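Side-chain contacts in uncharacterized protein (Trypanosoma congolense, PDB 4E40), which probably serves as a cell-surface receptor that binds haptoglobin-hemoglobin for nutrient uptake by the trypanosome: residues V28-G33 / T166-T171; V170-L175 / T200-L205. One frame throughout, in Å; residues are numbered along the deposited sequence.

Interaction 1. Residues V28-G33 / T166-T171; sequences VSIASG and TNYDVT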
loop_
_atom_site.group_PDB
_atom_site.type_symbol
_atom_site.label_atom_id
_atom_site.label_comp_id
_atom_site.label_asym_id
_atom_site.label_seq_id
_atom_site.Cartn_x
_atom_site.Cartn_y
_atom_site.Cartn_z
ATOM N N VAL A 28 -0.845 -13.358 14.984
ATOM C CA VAL A 28 -0.121 -12.288 14.297
ATOM C C VAL A 28 0.114 -12.652 12.817
ATOM O O VAL A 28 -0.001 -11.769 11.962
ATOM C CB VAL A 28 1.241 -12.009 14.992
ATOM C CG1 VAL A 28 2.114 -11.098 14.103
ATOM C CG2 VAL A 28 0.939 -11.355 16.372
ATOM N N SER A 29 0.373 -13.930 12.546
ATOM C CA SER A 29 0.622 -14.327 11.144
ATOM C C SER A 29 -0.607 -13.993 10.272
ATOM O O SER A 29 -0.489 -13.315 9.234
ATOM C CB SER A 29 0.942 -15.820 11.094
ATOM O OG SER A 29 1.195 -16.209 9.748
ATOM N N ILE A 30 -1.771 -14.486 10.711
ATOM C CA ILE A 30 -2.900 -14.157 9.847
ATOM C C ILE A 30 -3.267 -12.655 9.870
ATOM O O ILE A 30 -3.627 -12.109 8.830
ATOM C CB ILE A 30 -4.092 -15.114 10.044
ATOM C CG1 ILE A 30 -5.082 -14.569 10.970
ATOM C CG2 ILE A 30 -3.729 -16.608 10.046
ATOM C CD1 ILE A 30 -6.096 -14.279 9.914
ATOM N N ALA A 31 -3.120 -11.959 11.012
ATOM C CA ALA A 31 -3.330 -10.509 11.040
ATOM C C ALA A 31 -2.459 -9.780 10.033
ATOM O O ALA A 31 -2.905 -8.861 9.349
ATOM C CB ALA A 31 -3.083 -9.953 12.428
ATOM N N SER A 32 -1.203 -10.193 9.951
ATOM C CA SER A 32 -0.245 -9.498 9.029
ATOM C C SER A 32 -0.631 -9.773 7.577
ATOM O O SER A 32 -0.531 -8.883 6.761
ATOM C CB SER A 32 1.195 -9.945 9.376
ATOM O OG SER A 32 1.423 -11.261 8.986
ATOM N N GLY A 33 -1.045 -10.993 7.260
ATOM C CA GLY A 33 -1.489 -11.233 5.866
ATOM C C GLY A 33 -2.749 -10.472 5.530
ATOM O O GLY A 33 -2.871 -9.975 4.398
ATOM N N THR A 166 -6.155 -19.848 18.503
ATOM C CA THR A 166 -5.633 -18.698 17.732
ATOM C C THR A 166 -6.676 -17.624 17.777
ATOM O O THR A 166 -7.874 -17.900 17.534
ATOM C CB THR A 166 -5.395 -19.099 16.287
ATOM O OG1 THR A 166 -4.414 -20.146 16.258
ATOM C CG2 THR A 166 -4.842 -17.948 15.471
ATOM N N ASN A 167 -6.265 -16.381 18.068
ATOM C CA ASN A 167 -7.192 -15.305 18.007
ATOM C C ASN A 167 -7.125 -14.692 16.611
ATOM O O ASN A 167 -6.043 -14.303 16.134
ATOM C CB ASN A 167 -6.862 -14.265 19.100
ATOM C CG ASN A 167 -7.860 -13.105 19.123
ATOM O OD1 ASN A 167 -8.080 -12.453 18.134
ATOM N ND2 ASN A 167 -8.360 -12.782 20.298
ATOM N N TYR A 168 -8.265 -14.665 15.881
ATOM C CA TYR A 168 -8.291 -14.217 14.501
ATOM C C TYR A 168 -8.542 -12.725 14.354
ATOM O O TYR A 168 -8.831 -12.253 13.270
ATOM C CB TYR A 168 -9.408 -14.979 13.727
ATOM C CG TYR A 168 -8.939 -16.364 13.289
ATOM C CD1 TYR A 168 -8.475 -16.513 11.938
ATOM C CD2 TYR A 168 -9.015 -17.437 14.132
ATOM C CE1 TYR A 168 -8.022 -17.723 11.465
ATOM C CE2 TYR A 168 -8.560 -18.701 13.667
ATOM C CZ TYR A 168 -8.082 -18.787 12.339
ATOM O OH TYR A 168 -7.647 -20.037 11.837
ATOM N N ASP A 169 -8.543 -12.006 15.498
ATOM C CA ASP A 169 -8.869 -10.601 15.442
ATOM C C ASP A 169 -7.734 -9.756 16.023
ATOM O O ASP A 169 -7.970 -8.610 16.437
ATOM C CB ASP A 169 -10.093 -10.376 16.294
ATOM C CG ASP A 169 -11.252 -11.277 15.856
ATOM O OD1 ASP A 169 -11.493 -11.344 14.651
ATOM O OD2 ASP A 169 -11.854 -11.866 16.745
ATOM N N VAL A 170 -6.520 -10.262 15.888
ATOM C CA VAL A 170 -5.353 -9.544 16.545
ATOM C C VAL A 170 -5.034 -8.260 15.820
ATOM O O VAL A 170 -4.998 -8.155 14.566
ATOM C CB VAL A 170 -4.108 -10.414 16.581
ATOM C CG1 VAL A 170 -2.895 -9.626 17.162
ATOM C CG2 VAL A 170 -4.377 -11.589 17.429
ATOM N N THR A 171 -4.750 -7.222 16.641
ATOM C CA THR A 171 -4.227 -5.959 16.174
ATOM C C THR A 171 -3.009 -5.601 17.019
ATOM O O THR A 171 -2.807 -6.162 18.092
ATOM C CB THR A 171 -5.226 -4.786 16.268
ATOM O OG1 THR A 171 -5.582 -4.573 17.626
ATOM C CG2 THR A 171 -6.513 -5.134 15.518
#
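Ser29 O takes two donors on helix 28-73, Ser32 OG at 2.8 Å and Gly33 N at 3.1 Å, while Ile30 and Ala31 turn their side chains to Tyr168 and Val170 of the loop 166-171. The hydroxyl of Ser32 reaches this carbonyl from a position well tilted from its plane. Across the contact, Ala31 makes the closest approach: its methyl CB sits 3.4 Å from Val170 O and 4.3 Å from Val170 CB, so a small side chain lets the loop run close to the helix. Val170 also touches Val28, its CG1 lying 4.3 Å from Val28 CG2. In this helical-bundle fragment of the longer, membrane-bound receptor, the loop carries the chain from helix 153-160 to helix 172-180. It is fastened to helix 12-26 as well, by the disulfide Cys19-Cys162 just upstream and by backbone hydrogen bonding of Asn167 with Ala23. Nearer the surface, Ile30 CD1 meets Tyr168 CD1 at 3.8 Å, and Ile30 CG1 adds a second touch on the same ring atom. The two side chains cross at about a right angle, and the isoleucine meets the ring obliquely. Tyr168 reaches it because its CG stands anti to the carbonyl carbon (chi1 -81°), which swings the ring back toward the helix although its CB does not point there. Tyr168 lies within an Asx turn, in which Asp169 N donates to Asn167 OD1 over 2.7 Å at an N-H...O angle of 154°.

Interaction 2. Residues V170-L175 / T200-L205; sequences VTAKSL and TSLDNL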
loop_
_atom_site.group_PDB
_atom_site.type_symbol
_atom_site.label_atom_id
_atom_site.label_comp_id
_atom_site.label_asym_id
_atom_site.label_seq_id
_atom_site.Cartn_x
_atom_site.Cartn_y
_atom_site.Cartn_z
ATOM N N VAL A 170 -6.520 -10.262 15.888
ATOM C CA VAL A 170 -5.353 -9.544 16.545
ATOM C C VAL A 170 -5.034 -8.260 15.820
ATOM O O VAL A 170 -4.998 -8.155 14.566
ATOM C CB VAL A 170 -4.108 -10.414 16.581
ATOM C CG1 VAL A 170 -2.895 -9.626 17.162
ATOM C CG2 VAL A 170 -4.377 -11.589 17.429
ATOM N N THR A 171 -4.750 -7.222 16.641
ATOM C CA THR A 171 -4.227 -5.959 16.174
ATOM C C THR A 171 -3.009 -5.601 17.019
ATOM O O THR A 171 -2.807 -6.162 18.092
ATOM C CB THR A 171 -5.226 -4.786 16.268
ATOM O OG1 THR A 171 -5.582 -4.573 17.626
ATOM C CG2 THR A 171 -6.513 -5.134 15.518
ATOM N N ALA A 172 -2.219 -4.636 16.517
ATOM C CA ALA A 172 -1.118 -4.167 17.391
ATOM C C ALA A 172 -1.688 -3.638 18.716
ATOM O O ALA A 172 -1.069 -3.839 19.763
ATOM C CB ALA A 172 -0.272 -3.062 16.668
ATOM N N LYS A 173 -2.825 -2.988 18.687
ATOM C CA LYS A 173 -3.446 -2.491 19.896
ATOM C C LYS A 173 -3.839 -3.602 20.837
ATOM O O LYS A 173 -3.535 -3.533 22.049
ATOM C CB LYS A 173 -4.677 -1.661 19.485
ATOM C CG LYS A 173 -5.407 -1.089 20.690
ATOM C CD LYS A 173 -6.647 -0.295 20.214
ATOM C CE LYS A 173 -7.372 0.331 21.413
ATOM N NZ LYS A 173 -8.541 1.129 20.902
ATOM N N SER A 174 -4.488 -4.653 20.316
ATOM C CA SER A 174 -4.889 -5.695 21.246
ATOM C C SER A 174 -3.693 -6.516 21.755
ATOM O O SER A 174 -3.681 -6.928 22.916
ATOM C CB SER A 174 -5.967 -6.645 20.612
ATOM O OG SER A 174 -5.336 -7.460 19.598
ATOM N N LEU A 175 -2.643 -6.673 20.942
ATOM C CA LEU A 175 -1.506 -7.422 21.401
ATOM C C LEU A 175 -0.795 -6.616 22.507
ATOM O O LEU A 175 -0.363 -7.203 23.479
ATOM C CB LEU A 175 -0.591 -7.723 20.216
ATOM C CG LEU A 175 0.722 -8.408 20.612
ATOM C CD1 LEU A 175 0.495 -9.765 21.330
ATOM C CD2 LEU A 175 1.563 -8.598 19.344
ATOM N N THR A 200 6.194 -2.925 16.365
ATOM C CA THR A 200 6.754 -1.990 15.356
ATOM C C THR A 200 6.469 -2.456 13.938
ATOM O O THR A 200 6.051 -1.630 13.073
ATOM C CB THR A 200 8.223 -1.681 15.628
ATOM O OG1 THR A 200 8.987 -2.866 15.732
ATOM C CG2 THR A 200 8.372 -1.000 16.890
ATOM N N SER A 201 6.643 -3.739 13.681
ATOM C CA SER A 201 6.390 -4.269 12.307
ATOM C C SER A 201 4.921 -4.140 11.938
ATOM O O SER A 201 4.603 -3.681 10.815
ATOM C CB SER A 201 6.806 -5.722 12.176
ATOM O OG SER A 201 8.228 -5.850 12.295
ATOM N N LEU A 202 3.996 -4.473 12.849
ATOM C CA LEU A 202 2.575 -4.324 12.526
ATOM C C LEU A 202 2.180 -2.855 12.327
ATOM O O LEU A 202 1.364 -2.570 11.438
ATOM C CB LEU A 202 1.691 -4.876 13.650
ATOM C CG LEU A 202 1.690 -6.404 13.710
ATOM C CD1 LEU A 202 0.927 -6.863 14.974
ATOM C CD2 LEU A 202 1.097 -7.059 12.458
ATOM N N ASP A 203 2.726 -1.950 13.133
ATOM C CA ASP A 203 2.368 -0.527 12.984
ATOM C C ASP A 203 2.972 0.078 11.683
ATOM O O ASP A 203 2.350 0.909 11.019
ATOM C CB ASP A 203 2.661 0.259 14.273
ATOM C CG ASP A 203 1.651 -0.077 15.434
ATOM O OD1 ASP A 203 0.399 0.046 15.230
ATOM O OD2 ASP A 203 2.083 -0.456 16.574
ATOM N N ASN A 204 4.124 -0.416 11.273
ATOM C CA ASN A 204 4.742 0.045 9.986
ATOM C C ASN A 204 3.972 -0.532 8.802
ATOM O O ASN A 204 3.769 0.160 7.803
ATOM C CB ASN A 204 6.233 -0.292 9.932
ATOM C CG ASN A 204 7.053 0.649 10.816
ATOM O OD1 ASN A 204 6.663 1.802 10.987
ATOM N ND2 ASN A 204 8.196 0.194 11.307
ATOM N N LEU A 205 3.564 -1.795 8.913
ATOM C CA LEU A 205 2.751 -2.472 7.891
ATOM C C LEU A 205 1.441 -1.717 7.672
ATOM O O LEU A 205 1.080 -1.438 6.532
ATOM C CB LEU A 205 2.546 -3.930 8.332
ATOM C CG LEU A 205 1.602 -4.786 7.499
ATOM C CD1 LEU A 205 1.980 -4.797 5.979
ATOM C CD2 LEU A 205 1.577 -6.185 8.060
#
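A capping box formed by Thr171 and Ser174 starts helix 172-180, and the first residue of that helix, Ala172, packs against Leu202 and Asp203 of the long helix 192-246. The box is reciprocal: Ser174 N donates to Thr171 OG1 at 2.9 Å and 162°, while Thr171 N donates to Ser174 OG at 3.0 Å in a nearly straight bond of 176°. Ser174 OG is also hydrogen-bonded to Gln24 NE2, which ties the cap to helix 12-26. Within the first turn, Leu175 N bonds to Thr171 O. Ala172, right after the cap, points its CB toward the neighbouring helix 192-246 of the bundle. There Ala172 CB meets Leu202 CB at 4.0 Å, a small-to-large fit that brings the CA atoms of Ala172 and Leu202 to 6.1 Å. Asp203 lies at the outer margin and is modelled in two conformers, so its part is less certain. In the conformer given, and so with some doubt, the carboxylate spreads over the alanine methyl, with Asp203 OD1 and OD2 each 3.5 Å from Ala172 CB. Leu202 also packs against Ala129 of helix 82-147 and Leu35 of helix 28-73, so one buried side chain joins several helices of the bundle. The leucine CG lies anti to its carbonyl carbon (chi1 -73°), which leads the branch along the start of helix 172-180 and places Leu202 CD1 4.2 Å from Ala172 N.

Interactions 1 and 2 lie about 9 Å apart between centres and share Val170 and Thr171, where the loop of the first passes into the helix of the second. Val170 faces helix 28-73, and two residues later Ala172 faces helix 192-246. Segments 28-33 and 200-205 also meet each other directly: Ser32 O is 3.7 Å from Leu205 CD2, and Ser32 CB is 4.2 Å from Leu202 CD2. Val28 CG2 also touches Leu175 CD2 of 170-175 at 4.1 Å. Both contacts lie away from Arg42 and Lys52, which bind heme in another structure of this protein and belong to helix 28-73 farther along the chain than interaction 1; no heme is bound here.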